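Local coordinates for protein charybdin (Charybdis maritima, PDB 2B7U) that belongs to the plant ribosome-inactivating proteins, a family built around a mixed beta-sheet packed against a cluster of helices, at residues F165-R170 / D197-W202; V79-Q84 / G102-G107; W38-V43 / K211-P216; V142-V147 / T151-R156. All blocks are in the same frame, centred on the assembly; numbering follows the deposited sequence. Where two conformers were deposited one is given.

Interaction 1 (F165-R170 / D197-W202); sequences FCEATR and DLEKNW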
loop_
_atom_site.group_PDB
_atom_site.type_symbol
_atom_site.label_atom_id
_atom_site.label_comp_id
_atom_site.label_asym_id
_atom_site.label_seq_id
_atom_site.Cartn_x
_atom_site.Cartn_y
_atom_site.Cartn_z
ATOM N N PHE A 165 1.134 -1.553 -5.744
ATOM C CA PHE A 165 0.642 -0.179 -5.576
ATOM C C PHE A 165 0.858 0.320 -4.163
ATOM O O PHE A 165 1.502 1.352 -3.984
ATOM C CB PHE A 165 -0.780 -0.067 -6.099
ATOM C CG PHE A 165 -0.834 -0.285 -7.575
ATOM C CD1 PHE A 165 -0.490 0.742 -8.430
ATOM C CD2 PHE A 165 -1.085 -1.527 -8.099
ATOM C CE1 PHE A 165 -0.452 0.565 -9.796
ATOM C CE2 PHE A 165 -1.043 -1.730 -9.482
ATOM C CZ PHE A 165 -0.732 -0.677 -10.335
ATOM N N CYS A 166 0.434 -0.427 -3.165
ATOM C CA CYS A 166 0.576 0.087 -1.777
ATOM C C CYS A 166 2.034 0.053 -1.287
ATOM O O CYS A 166 2.575 1.079 -0.839
ATOM C CB CYS A 166 -0.334 -0.624 -0.831
ATOM S SG CYS A 166 -2.078 -0.518 -1.395
ATOM N N GLU A 167 2.690 -1.096 -1.376
ATOM C CA GLU A 167 4.048 -1.164 -0.884
ATOM C C GLU A 167 4.997 -0.321 -1.752
ATOM O O GLU A 167 5.922 0.315 -1.258
ATOM C CB GLU A 167 4.534 -2.597 -0.797
ATOM C CG GLU A 167 3.639 -3.526 -0.005
ATOM C CD GLU A 167 3.508 -3.184 1.449
ATOM O OE1 GLU A 167 4.233 -2.281 1.941
ATOM O OE2 GLU A 167 2.653 -3.804 2.127
ATOM N N ALA A 168 4.801 -0.338 -3.071
ATOM C CA ALA A 168 5.598 0.519 -3.965
ATOM C C ALA A 168 5.428 2.006 -3.643
ATOM O O ALA A 168 6.396 2.771 -3.676
ATOM C CB ALA A 168 5.231 0.243 -5.420
ATOM N N THR A 169 4.209 2.419 -3.296
ATOM C CA THR A 169 3.939 3.804 -2.909
ATOM C C THR A 169 4.684 4.141 -1.611
ATOM O O THR A 169 5.325 5.184 -1.500
ATOM C CB THR A 169 2.433 4.030 -2.781
ATOM O OG1 THR A 169 1.840 3.915 -4.094
ATOM C CG2 THR A 169 2.085 5.377 -2.228
ATOM N N ARG A 170 4.684 3.204 -0.686
ATOM C CA ARG A 170 5.362 3.415 0.612
ATOM C C ARG A 170 6.882 3.482 0.525
ATOM O O ARG A 170 7.496 4.189 1.325
ATOM C CB ARG A 170 4.970 2.329 1.589
ATOM C CG ARG A 170 3.525 2.270 2.028
ATOM C CD ARG A 170 3.284 1.001 2.839
ATOM N NE ARG A 170 1.951 0.985 3.431
ATOM C CZ ARG A 170 1.104 -0.042 3.389
ATOM N NH1 ARG A 170 1.450 -1.185 2.815
ATOM N NH2 ARG A 170 -0.076 0.058 3.967
ATOM N N ASP A 197 12.616 -6.041 6.117
ATOM C CA ASP A 197 13.253 -4.835 6.629
ATOM C C ASP A 197 12.388 -3.612 6.334
ATOM O O ASP A 197 12.345 -2.681 7.136
ATOM C CB ASP A 197 14.649 -4.610 6.051
ATOM C CG ASP A 197 15.572 -5.802 6.214
ATOM O OD1 ASP A 197 15.097 -6.925 6.542
ATOM O OD2 ASP A 197 16.775 -5.617 5.941
ATOM N N LEU A 198 11.744 -3.587 5.168
ATOM C CA LEU A 198 10.935 -2.432 4.788
ATOM C C LEU A 198 9.465 -2.600 5.115
ATOM O O LEU A 198 8.948 -1.922 5.998
ATOM C CB LEU A 198 11.105 -2.115 3.302
ATOM C CG LEU A 198 12.530 -1.768 2.867
ATOM C CD1 LEU A 198 12.555 -1.391 1.396
ATOM C CD2 LEU A 198 13.099 -0.626 3.703
ATOM N N GLU A 199 8.783 -3.497 4.404
ATOM C CA GLU A 199 7.316 -3.566 4.493
ATOM C C GLU A 199 6.820 -3.737 5.910
ATOM O O GLU A 199 5.881 -3.066 6.309
ATOM C CB GLU A 199 6.741 -4.638 3.583
ATOM C CG GLU A 199 7.020 -4.378 2.121
ATOM C CD GLU A 199 6.391 -5.368 1.174
ATOM O OE1 GLU A 199 5.688 -6.305 1.637
ATOM O OE2 GLU A 199 6.608 -5.197 -0.050
ATOM N N LYS A 200 7.453 -4.616 6.662
ATOM C CA LYS A 200 6.994 -4.885 8.026
ATOM C C LYS A 200 7.227 -3.732 8.984
ATOM O O LYS A 200 6.641 -3.735 10.077
ATOM C CB LYS A 200 7.601 -6.188 8.547
ATOM C CG LYS A 200 7.038 -7.516 7.970
ATOM C CD LYS A 200 6.180 -7.419 6.722
ATOM C CE LYS A 200 4.719 -7.097 7.032
ATOM N NZ LYS A 200 4.080 -6.193 5.999
ATOM N N ASN A 201 8.055 -2.769 8.576
ATOM C CA ASN A 201 8.507 -1.682 9.472
ATOM C C ASN A 201 7.983 -0.303 9.058
ATOM O O ASN A 201 8.404 0.708 9.617
ATOM C CB ASN A 201 10.027 -1.640 9.495
ATOM C CG ASN A 201 10.623 -2.810 10.253
ATOM O OD1 ASN A 201 11.619 -3.424 9.818
ATOM N ND2 ASN A 201 10.024 -3.139 11.379
ATOM N N TRP A 202 7.138 -0.229 8.036
ATOM C CA TRP A 202 6.657 1.091 7.568
ATOM C C TRP A 202 6.019 1.909 8.681
ATOM O O TRP A 202 6.272 3.092 8.790
ATOM C CB TRP A 202 5.659 0.966 6.418
ATOM C CG TRP A 202 5.205 2.281 5.824
ATOM C CD1 TRP A 202 5.972 3.184 5.167
ATOM C CD2 TRP A 202 3.886 2.813 5.864
ATOM N NE1 TRP A 202 5.197 4.260 4.763
ATOM C CE2 TRP A 202 3.909 4.035 5.163
ATOM C CE3 TRP A 202 2.667 2.346 6.378
ATOM C CZ2 TRP A 202 2.757 4.808 4.965
ATOM C CZ3 TRP A 202 1.517 3.115 6.178
ATOM C CH2 TRP A 202 1.582 4.323 5.469
HETATM O O HOH W 1 4.341 -1.577 4.492
#
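Glu167 OE1 is held by two donors: a water at 2.6 Å and NH1 of Arg170, one helical turn on. The same water gives its other proton to Glu199 O, 2.8 Å away, and so ties the carboxylate to the backbone of the facing segment. Arg170 NH1 approaches Glu167 OE1 from above the carboxylate plane, 52° out of it, and NH1 also forms a salt bridge with Glu167 OE2 at 3.0 Å. A bend at chi2 curls the Glu167 chain and exposes its flank to Glu199. There the two carboxylates lie stacked, their planes only 13° apart, and Glu199 OE2 rests 3.4 Å from Glu167 CG. The like-charged oxygens Glu167 OE2 and Glu199 OE1 stand 4.0 Å apart; each has its own donor, Tyr117 OH for the first and Gln163 NE2 for the second.

Arg170 meets Trp202 with nearly its whole length. Its CG lies over the five-membered ring, 3.7 Å from that centroid, in a CH-pi contact, and the extended chain carries NE over the same face to 3.3 Å from Trp202 CE3. The guanidinium, tilted 49° to the indole, lies off-centre over the six-membered ring in a cation-pi pair. Asp77 O accepts from Arg170 NH2 and Ile242 O from Trp202 NE1, fixing both partners. In this buried joint between helix 151-170 and the junction of helices 192-199 and 202-214, the arginine is thus held by aromatic face, carboxylate and carbonyl together, and the neighbouring donors probably offset the repulsion between the two stacked carboxylates.

Interaction 2 (V79-Q84 / G102-G107); sequences VLRGYQ and GHLIEG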
loop_
_atom_site.group_PDB
_atom_site.type_symbol
_atom_site.label_atom_id
_atom_site.label_comp_id
_atom_site.label_asym_id
_atom_site.label_seq_id
_atom_site.Cartn_x
_atom_site.Cartn_y
_atom_site.Cartn_z
ATOM N N VAL A 79 -3.953 0.851 3.464
ATOM C CA VAL A 79 -4.420 -0.508 3.580
ATOM C C VAL A 79 -5.598 -0.736 2.613
ATOM O O VAL A 79 -6.539 0.052 2.528
ATOM C CB VAL A 79 -4.831 -0.824 5.023
ATOM C CG1 VAL A 79 -5.505 -2.163 5.136
ATOM C CG2 VAL A 79 -3.610 -0.803 5.942
ATOM N N LEU A 80 -5.524 -1.834 1.883
ATOM C CA LEU A 80 -6.587 -2.201 0.948
ATOM C C LEU A 80 -7.843 -2.579 1.746
ATOM O O LEU A 80 -7.781 -3.355 2.707
ATOM C CB LEU A 80 -6.086 -3.355 0.062
ATOM C CG LEU A 80 -6.648 -3.469 -1.355
ATOM C CD1 LEU A 80 -5.664 -4.168 -2.270
ATOM C CD2 LEU A 80 -7.974 -4.220 -1.307
ATOM N N ARG A 81 -9.002 -2.040 1.370
ATOM C CA ARG A 81 -10.234 -2.361 2.091
ATOM C C ARG A 81 -11.261 -3.160 1.298
ATOM O O ARG A 81 -12.086 -3.887 1.881
ATOM C CB ARG A 81 -10.900 -1.085 2.613
ATOM C CG ARG A 81 -12.151 -1.279 3.500
ATOM C CD ARG A 81 -11.938 -2.262 4.610
ATOM N NE ARG A 81 -10.815 -1.900 5.468
ATOM C CZ ARG A 81 -10.099 -2.769 6.181
ATOM N NH1 ARG A 81 -10.397 -4.066 6.174
ATOM N NH2 ARG A 81 -9.095 -2.348 6.925
ATOM N N GLY A 82 -11.258 -3.025 -0.024
ATOM C CA GLY A 82 -12.234 -3.750 -0.831
ATOM C C GLY A 82 -12.008 -3.558 -2.305
ATOM O O GLY A 82 -11.132 -2.821 -2.705
ATOM N N TYR A 83 -12.792 -4.264 -3.101
ATOM C CA TYR A 83 -12.702 -4.130 -4.551
ATOM C C TYR A 83 -14.050 -4.451 -5.188
ATOM O O TYR A 83 -14.918 -5.096 -4.581
ATOM C CB TYR A 83 -11.586 -4.997 -5.122
ATOM C CG TYR A 83 -11.961 -6.448 -5.185
ATOM C CD1 TYR A 83 -12.499 -7.011 -6.337
ATOM C CD2 TYR A 83 -11.787 -7.275 -4.074
ATOM C CE1 TYR A 83 -12.882 -8.352 -6.368
ATOM C CE2 TYR A 83 -12.161 -8.623 -4.104
ATOM C CZ TYR A 83 -12.685 -9.149 -5.261
ATOM O OH TYR A 83 -13.064 -10.476 -5.299
ATOM N N GLN A 84 -14.203 -3.976 -6.416
ATOM C CA GLN A 84 -15.451 -4.136 -7.147
ATOM C C GLN A 84 -15.313 -5.104 -8.318
ATOM O O GLN A 84 -14.414 -4.955 -9.141
ATOM C CB GLN A 84 -15.897 -2.795 -7.702
ATOM C CG GLN A 84 -17.317 -2.832 -8.229
ATOM C CD GLN A 84 -17.840 -1.498 -8.684
ATOM O OE1 GLN A 84 -19.027 -1.188 -8.475
ATOM N NE2 GLN A 84 -17.001 -0.723 -9.332
ATOM N N GLY A 102 -19.053 -2.514 11.560
ATOM C CA GLY A 102 -19.936 -2.540 10.394
ATOM C C GLY A 102 -19.167 -2.329 9.101
ATOM O O GLY A 102 -17.952 -2.153 9.122
ATOM N N HIS A 103 -19.872 -2.315 7.975
ATOM C CA HIS A 103 -19.226 -2.249 6.655
ATOM C C HIS A 103 -18.685 -0.852 6.334
ATOM O O HIS A 103 -19.410 0.145 6.403
ATOM C CB HIS A 103 -20.204 -2.671 5.553
ATOM C CG HIS A 103 -20.650 -4.100 5.647
ATOM N ND1 HIS A 103 -20.464 -5.004 4.624
ATOM C CD2 HIS A 103 -21.278 -4.778 6.638
ATOM C CE1 HIS A 103 -20.953 -6.178 4.982
ATOM N NE2 HIS A 103 -21.454 -6.068 6.198
ATOM N N LEU A 104 -17.408 -0.787 5.969
ATOM C CA LEU A 104 -16.804 0.466 5.501
ATOM C C LEU A 104 -17.234 0.796 4.063
ATOM O O LEU A 104 -17.095 1.937 3.617
ATOM C CB LEU A 104 -15.281 0.395 5.605
ATOM C CG LEU A 104 -14.688 0.494 7.015
ATOM C CD1 LEU A 104 -13.242 0.012 7.028
ATOM C CD2 LEU A 104 -14.788 1.923 7.567
ATOM N N ILE A 105 -17.697 -0.213 3.331
ATOM C CA ILE A 105 -18.227 -0.051 1.993
ATOM C C ILE A 105 -19.703 -0.486 1.978
ATOM O O ILE A 105 -20.028 -1.660 2.158
ATOM C CB ILE A 105 -17.397 -0.876 0.985
ATOM C CG1 ILE A 105 -15.926 -0.441 1.050
ATOM C CG2 ILE A 105 -17.964 -0.717 -0.427
ATOM C CD1 ILE A 105 -14.982 -1.331 0.269
ATOM N N GLU A 106 -20.608 0.464 1.780
ATOM C CA GLU A 106 -22.022 0.151 1.878
ATOM C C GLU A 106 -22.411 -0.894 0.847
ATOM O O GLU A 106 -22.071 -0.779 -0.333
ATOM C CB GLU A 106 -22.881 1.402 1.683
ATOM C CG GLU A 106 -24.389 1.149 1.831
ATOM C CD GLU A 106 -25.232 2.361 1.454
ATOM O OE1 GLU A 106 -24.679 3.487 1.405
ATOM O OE2 GLU A 106 -26.444 2.184 1.205
ATOM N N GLY A 107 -23.116 -1.923 1.302
ATOM C CA GLY A 107 -23.658 -2.941 0.412
ATOM C C GLY A 107 -22.682 -4.046 0.050
ATOM O O GLY A 107 -23.013 -4.935 -0.739
#
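The arm of Arg81 and the side chain of Leu104 make the closest meeting here, Arg81 NE lying 3.5 Å from Leu104 CD1. The same methyl also touches Arg81 CD at 3.6 Å, so one leucine methyl lies against the outer side of the arginine's bend. That curve comes from turns at chi2 (50°) and chi3 (57°), which fold the chain back on itself. Beside this pair, Ile105 reaches in with its far methyl: CD1 settles 3.8 Å from Gly82 CA, where the absence of a side chain lets it lie directly on the strand backbone. No hydrogen bond crosses between the two segments.

The second shell is polar. The guanidinium is pinned by the carbonyls of Leu94 and Glu95, both accepting from NH1, while His74 NE2 is bonded to NE. On the loop side, the carboxylate of Glu93 binds the backbone N of Leu104 and of Ile105, one oxygen each, which probably positions the two hydrophobic side chains against the sheet. Arg81 and Gly82 both face Arg72 on the adjoining antiparallel strand, the pairing that defines a classic beta bulge, here placed in strand 80-84 of the family's large mixed sheet.

Interaction 3 (W38-V43 / K211-P216); sequences WYLHGV and KSNADP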
loop_
_atom_site.group_PDB
_atom_site.type_symbol
_atom_site.label_atom_id
_atom_site.label_comp_id
_atom_site.label_asym_id
_atom_site.label_seq_id
_atom_site.Cartn_x
_atom_site.Cartn_y
_atom_site.Cartn_z
ATOM N N TRP A 38 0.897 17.093 3.741
ATOM C CA TRP A 38 2.008 18.004 3.944
ATOM C C TRP A 38 3.263 17.223 3.655
ATOM O O TRP A 38 3.178 16.081 3.212
ATOM C CB TRP A 38 2.066 18.550 5.343
ATOM C CG TRP A 38 2.262 17.497 6.464
ATOM C CD1 TRP A 38 1.341 16.574 6.857
ATOM C CD2 TRP A 38 3.399 17.333 7.352
ATOM N NE1 TRP A 38 1.835 15.823 7.905
ATOM C CE2 TRP A 38 3.096 16.266 8.223
ATOM C CE3 TRP A 38 4.653 17.959 7.473
ATOM C CZ2 TRP A 38 3.999 15.835 9.228
ATOM C CZ3 TRP A 38 5.548 17.505 8.439
ATOM C CH2 TRP A 38 5.197 16.478 9.327
ATOM N N TYR A 39 4.410 17.910 3.787
ATOM C CA TYR A 39 5.685 17.359 3.332
ATOM C C TYR A 39 6.767 17.538 4.378
ATOM O O TYR A 39 6.860 18.562 5.056
ATOM C CB TYR A 39 6.123 18.007 2.005
ATOM C CG TYR A 39 5.273 17.617 0.852
ATOM C CD1 TYR A 39 4.074 18.301 0.561
ATOM C CD2 TYR A 39 5.661 16.593 -0.004
ATOM C CE1 TYR A 39 3.281 17.936 -0.523
ATOM C CE2 TYR A 39 4.875 16.221 -1.090
ATOM C CZ TYR A 39 3.679 16.895 -1.342
ATOM O OH TYR A 39 2.916 16.519 -2.420
ATOM N N LEU A 40 7.615 16.521 4.492
ATOM C CA LEU A 40 8.754 16.537 5.334
ATOM C C LEU A 40 10.016 16.286 4.488
ATOM O O LEU A 40 10.171 15.210 3.956
ATOM C CB LEU A 40 8.608 15.450 6.398
ATOM C CG LEU A 40 9.830 15.368 7.300
ATOM C CD1 LEU A 40 10.104 16.665 7.986
ATOM C CD2 LEU A 40 9.733 14.236 8.336
ATOM N N HIS A 41 10.865 17.276 4.296
ATOM C CA HIS A 41 12.080 17.134 3.484
ATOM C C HIS A 41 11.771 16.555 2.115
ATOM O O HIS A 41 12.501 15.691 1.606
ATOM C CB HIS A 41 13.144 16.327 4.211
ATOM C CG HIS A 41 13.507 16.932 5.518
ATOM N ND1 HIS A 41 13.568 16.222 6.700
ATOM C CD2 HIS A 41 13.725 18.222 5.841
ATOM C CE1 HIS A 41 13.869 17.053 7.686
ATOM N NE2 HIS A 41 13.961 18.272 7.190
ATOM N N GLY A 42 10.689 17.038 1.538
ATOM C CA GLY A 42 10.242 16.665 0.201
ATOM C C GLY A 42 9.434 15.392 0.096
ATOM O O GLY A 42 8.976 15.048 -1.004
ATOM N N VAL A 43 9.255 14.696 1.217
ATOM C CA VAL A 43 8.508 13.443 1.223
ATOM C C VAL A 43 7.090 13.668 1.775
ATOM O O VAL A 43 6.916 14.251 2.862
ATOM C CB VAL A 43 9.274 12.309 1.938
ATOM C CG1 VAL A 43 9.831 12.753 3.212
ATOM C CG2 VAL A 43 8.404 11.032 2.082
ATOM N N LYS A 211 8.337 11.448 14.874
ATOM C CA LYS A 211 8.619 11.767 16.279
ATOM C C LYS A 211 9.975 12.460 16.377
ATOM O O LYS A 211 10.143 13.399 17.195
ATOM C CB LYS A 211 8.490 10.520 17.183
ATOM C CG LYS A 211 8.242 10.873 18.637
ATOM C CD LYS A 211 6.848 11.330 18.925
ATOM C CE LYS A 211 6.682 11.621 20.411
ATOM N NZ LYS A 211 5.336 12.124 20.729
ATOM N N SER A 212 10.960 12.048 15.572
ATOM C CA SER A 212 12.256 12.725 15.534
ATOM C C SER A 212 12.098 14.195 15.126
ATOM O O SER A 212 12.747 15.077 15.708
ATOM C CB SER A 212 13.228 12.032 14.588
ATOM O OG SER A 212 13.645 10.808 15.159
ATOM N N ASN A 213 11.247 14.470 14.145
ATOM C CA ASN A 213 11.042 15.841 13.662
ATOM C C ASN A 213 10.325 16.707 14.689
ATOM O O ASN A 213 10.569 17.903 14.762
ATOM C CB ASN A 213 10.262 15.813 12.346
ATOM C CG ASN A 213 10.264 17.159 11.596
ATOM O OD1 ASN A 213 11.303 17.663 11.219
ATOM N ND2 ASN A 213 9.083 17.677 11.317
ATOM N N ALA A 214 9.459 16.075 15.473
ATOM C CA ALA A 214 8.568 16.811 16.393
ATOM C C ALA A 214 9.117 17.009 17.764
ATOM O O ALA A 214 8.797 18.014 18.403
ATOM C CB ALA A 214 7.265 16.064 16.549
ATOM N N ASP A 215 9.834 16.004 18.262
ATOM C CA ASP A 215 10.073 15.854 19.721
ATOM C C ASP A 215 11.568 15.840 20.006
ATOM O O ASP A 215 12.247 14.844 19.774
ATOM C CB ASP A 215 9.401 14.559 20.221
ATOM C CG ASP A 215 9.494 14.354 21.719
ATOM O OD1 ASP A 215 10.189 15.142 22.401
ATOM O OD2 ASP A 215 8.881 13.376 22.241
ATOM N N PRO A 216 12.116 16.960 20.542
ATOM C CA PRO A 216 13.529 17.037 20.795
ATOM C C PRO A 216 14.074 16.007 21.795
ATOM O O PRO A 216 15.277 15.734 21.789
ATOM C CB PRO A 216 13.720 18.449 21.362
ATOM C CG PRO A 216 12.555 19.194 20.969
ATOM C CD PRO A 216 11.424 18.213 20.890
#
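Leu40 and Asn213 touch through one methyl and one flat amide. Leu40 CD1 is 3.6 Å from Asn213 OD1 and equally far from ND2, so it sits over the amide instead of favouring either end. Both side chains reach out in the same way, each with its CG trans to its own main-chain nitrogen (chi1 177° for Leu40, -167° for Asn213), and they run antiparallel alongside one another. The second torsion of Asn213, 61°, turns the amide broadside to the leucine, and the contact is one of van der Waals touch, with no hydrogen bond between the segments.

The strand side is a tight beta hairpin joining strands 38-40 and 43-45. A type I' turn runs from Leu40 to Val43, with His41 and Gly42 at its corners, both at positive phi. Leu40 N donates to Val43 O at 2.9 Å, and Val43 N returns the bond to Leu40 O. Across from it lies the last turn of helix 202-214, where Asp215 N still bonds back to Lys211 O at 2.8 Å before the chain leaves the helix.

Within its own segment, Leu40 CD1 also lies over one face of the His41 ring, toward its rim. His41 itself comes to Asn213 at the looser distance of 4.4 Å, from CE1 to OD1. The six-membered part of the Trp38 indole ends with CH2 about 4.5 Å from Asn213 ND2. Leu237 of helix 233-237 packs on both Leu40 and His41, while Asp215 OD1 accepts from the backbone N of Cys217 and of Cys254, the two halves of a disulfide.

Interaction 4 (V142-V147 / T151-R156); sequences VSKLAV and TRDRAR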
loop_
_atom_site.group_PDB
_atom_site.type_symbol
_atom_site.label_atom_id
_atom_site.label_comp_id
_atom_site.label_asym_id
_atom_site.label_seq_id
_atom_site.Cartn_x
_atom_site.Cartn_y
_atom_site.Cartn_z
ATOM N N VAL A 142 -5.852 -8.255 -12.481
ATOM C CA VAL A 142 -7.105 -7.539 -12.812
ATOM C C VAL A 142 -8.134 -8.473 -13.467
ATOM O O VAL A 142 -9.317 -8.394 -13.161
ATOM C CB VAL A 142 -6.977 -6.096 -13.463
ATOM C CG1 VAL A 142 -5.549 -5.506 -13.433
ATOM C CG2 VAL A 142 -7.715 -5.952 -14.737
ATOM N N SER A 143 -7.681 -9.407 -14.302
ATOM C CA SER A 143 -8.602 -10.377 -14.901
ATOM C C SER A 143 -9.342 -11.186 -13.848
ATOM O O SER A 143 -10.551 -11.384 -13.924
ATOM C CB SER A 143 -7.845 -11.320 -15.831
ATOM O OG SER A 143 -7.249 -10.599 -16.877
ATOM N N LYS A 144 -8.615 -11.654 -12.838
ATOM C CA LYS A 144 -9.236 -12.456 -11.806
ATOM C C LYS A 144 -10.165 -11.625 -10.927
ATOM O O LYS A 144 -11.257 -12.045 -10.602
ATOM C CB LYS A 144 -8.172 -13.134 -10.951
ATOM C CG LYS A 144 -7.390 -14.188 -11.690
ATOM C CD LYS A 144 -8.225 -15.412 -12.009
ATOM C CE LYS A 144 -7.361 -16.529 -12.634
ATOM N NZ LYS A 144 -5.999 -16.635 -12.020
ATOM N N LEU A 145 -9.734 -10.432 -10.533
ATOM C CA LEU A 145 -10.565 -9.615 -9.671
ATOM C C LEU A 145 -11.862 -9.187 -10.359
ATOM O O LEU A 145 -12.918 -9.116 -9.715
ATOM C CB LEU A 145 -9.766 -8.413 -9.121
ATOM C CG LEU A 145 -8.700 -8.778 -8.076
ATOM C CD1 LEU A 145 -7.783 -7.606 -7.826
ATOM C CD2 LEU A 145 -9.321 -9.287 -6.778
ATOM N N ALA A 146 -11.784 -8.977 -11.666
ATOM C CA ALA A 146 -12.968 -8.612 -12.454
ATOM C C ALA A 146 -14.101 -9.651 -12.319
ATOM O O ALA A 146 -15.273 -9.283 -12.262
ATOM C CB ALA A 146 -12.598 -8.427 -13.912
ATOM N N VAL A 147 -13.752 -10.939 -12.250
ATOM C CA VAL A 147 -14.783 -12.009 -12.353
ATOM C C VAL A 147 -14.717 -13.178 -11.387
ATOM O O VAL A 147 -15.690 -13.909 -11.247
ATOM C CB VAL A 147 -14.801 -12.608 -13.786
ATOM C CG1 VAL A 147 -14.992 -11.490 -14.788
ATOM C CG2 VAL A 147 -13.534 -13.429 -14.067
ATOM N N THR A 151 -11.763 -17.937 -3.691
ATOM C CA THR A 151 -11.012 -17.284 -2.625
ATOM C C THR A 151 -9.530 -17.177 -2.912
ATOM O O THR A 151 -8.946 -16.112 -2.710
ATOM C CB THR A 151 -11.221 -18.002 -1.283
ATOM O OG1 THR A 151 -12.604 -17.903 -0.934
ATOM C CG2 THR A 151 -10.381 -17.383 -0.176
ATOM N N ARG A 152 -8.898 -18.274 -3.331
ATOM C CA ARG A 152 -7.450 -18.259 -3.656
ATOM C C ARG A 152 -7.099 -17.212 -4.712
ATOM O O ARG A 152 -6.146 -16.444 -4.530
ATOM C CB ARG A 152 -6.960 -19.606 -4.183
ATOM C CG ARG A 152 -6.740 -20.681 -3.173
ATOM C CD ARG A 152 -5.608 -21.585 -3.665
ATOM N NE ARG A 152 -5.914 -22.998 -3.530
ATOM C CZ ARG A 152 -5.203 -23.974 -4.097
ATOM N NH1 ARG A 152 -4.133 -23.692 -4.850
ATOM N NH2 ARG A 152 -5.560 -25.243 -3.916
ATOM N N ASP A 153 -7.849 -17.216 -5.824
ATOM C CA ASP A 153 -7.617 -16.291 -6.936
ATOM C C ASP A 153 -7.758 -14.849 -6.449
ATOM O O ASP A 153 -6.962 -13.966 -6.818
ATOM C CB ASP A 153 -8.657 -16.468 -8.044
ATOM C CG ASP A 153 -8.466 -17.724 -8.896
ATOM O OD1 ASP A 153 -7.410 -18.359 -8.849
ATOM O OD2 ASP A 153 -9.412 -18.050 -9.658
ATOM N N ARG A 154 -8.784 -14.600 -5.632
ATOM C CA ARG A 154 -9.027 -13.241 -5.141
ATOM C C ARG A 154 -7.893 -12.785 -4.241
ATOM O O ARG A 154 -7.345 -11.685 -4.416
ATOM C CB ARG A 154 -10.336 -13.155 -4.372
ATOM C CG ARG A 154 -11.572 -13.378 -5.227
ATOM C CD ARG A 154 -12.797 -13.531 -4.329
ATOM N NE ARG A 154 -14.033 -13.290 -5.078
ATOM C CZ ARG A 154 -15.250 -13.214 -4.545
ATOM N NH1 ARG A 154 -15.465 -13.469 -3.263
ATOM N NH2 ARG A 154 -16.278 -12.884 -5.320
ATOM N N ALA A 155 -7.529 -13.632 -3.290
ATOM C CA ALA A 155 -6.485 -13.276 -2.324
ATOM C C ALA A 155 -5.129 -13.092 -3.016
ATOM O O ALA A 155 -4.390 -12.127 -2.736
ATOM C CB ALA A 155 -6.396 -14.315 -1.245
ATOM N N ARG A 156 -4.793 -13.973 -3.952
ATOM C CA ARG A 156 -3.516 -13.857 -4.643
ATOM C C ARG A 156 -3.456 -12.549 -5.410
ATOM O O ARG A 156 -2.455 -11.821 -5.410
ATOM C CB ARG A 156 -3.293 -15.018 -5.605
ATOM C CG ARG A 156 -1.902 -14.998 -6.240
ATOM C CD ARG A 156 -1.744 -16.123 -7.257
ATOM N NE ARG A 156 -0.340 -16.373 -7.580
ATOM C CZ ARG A 156 0.405 -15.589 -8.355
ATOM N NH1 ARG A 156 1.689 -15.894 -8.590
ATOM N NH2 ARG A 156 -0.133 -14.501 -8.898
#
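Lys144 and Asp153 supply the charged part of this contact, although loosely: Lys144 NZ stands 3.9 Å from Asp153 OD1, a long salt bridge. The lysine comes nearer with its hydrocarbon portion, CD lying 3.7 Å from Asp153 OD2. A bend at chi2 (-70°) brings that portion across the carboxylate, the two side chains crossing at a slant, and a further bend at chi4 directs the ammonium group toward OD1. The stronger partner of the aspartate is Ser148, whose OG hydrogen-bonds to OD2, so OD2 is shared between the Ser148 hydroxyl and the lysine's methylenes, while OD1 lies nearest the ammonium group.

Helices 135-147 and 151-170 form a helical hairpin, joined by a short linker. It brings the backbones close together: the CA atoms of Leu145 and Arg154 are 6.0 Å apart. Main-chain bonds such as Ala146 N to Val142 O, and Ala155 N to Thr151 O, both 2.9 Å, run through the two helices.

The van der Waals part belongs to Leu145. Its CB does not aim directly at the second helix, but the CD2 methyl swings over to lie 3.9 Å from Arg154 O. Leu145 also packs on Ser157, Leu158 and Val161 of helix 151-170 and on Thr69 of the large sheet.

Two hydrogen bonds tie the second helix to the linker: Arg154, with its chain extended, gives its NE to Ser148 O, and Asn150 OD1 accepts from the backbone N of Asp153.

Overall arrangement
Helix 151-170 serves two contacts: interaction 4 uses its first turns, near the surface, and interaction 1 its last, close to the centre of the chain. Interaction 1 is buried and rich in charge, water and aromatic contacts; interaction 2, also buried, joins its segments by van der Waals touch, with no hydrogen bond across. Interactions 3 and 4, only partly buried, lie on opposite sides of the chain's centre: the former sets a methyl against an amide, the latter a long salt bridge beside leucine packing. Interaction 2 adjoins interaction 1, where Arg170 packs near Val79, and interaction 4, where Tyr83 reaches Leu145 and Arg154. Interaction 3 stands apart, its segments enclosing the other three along the chain.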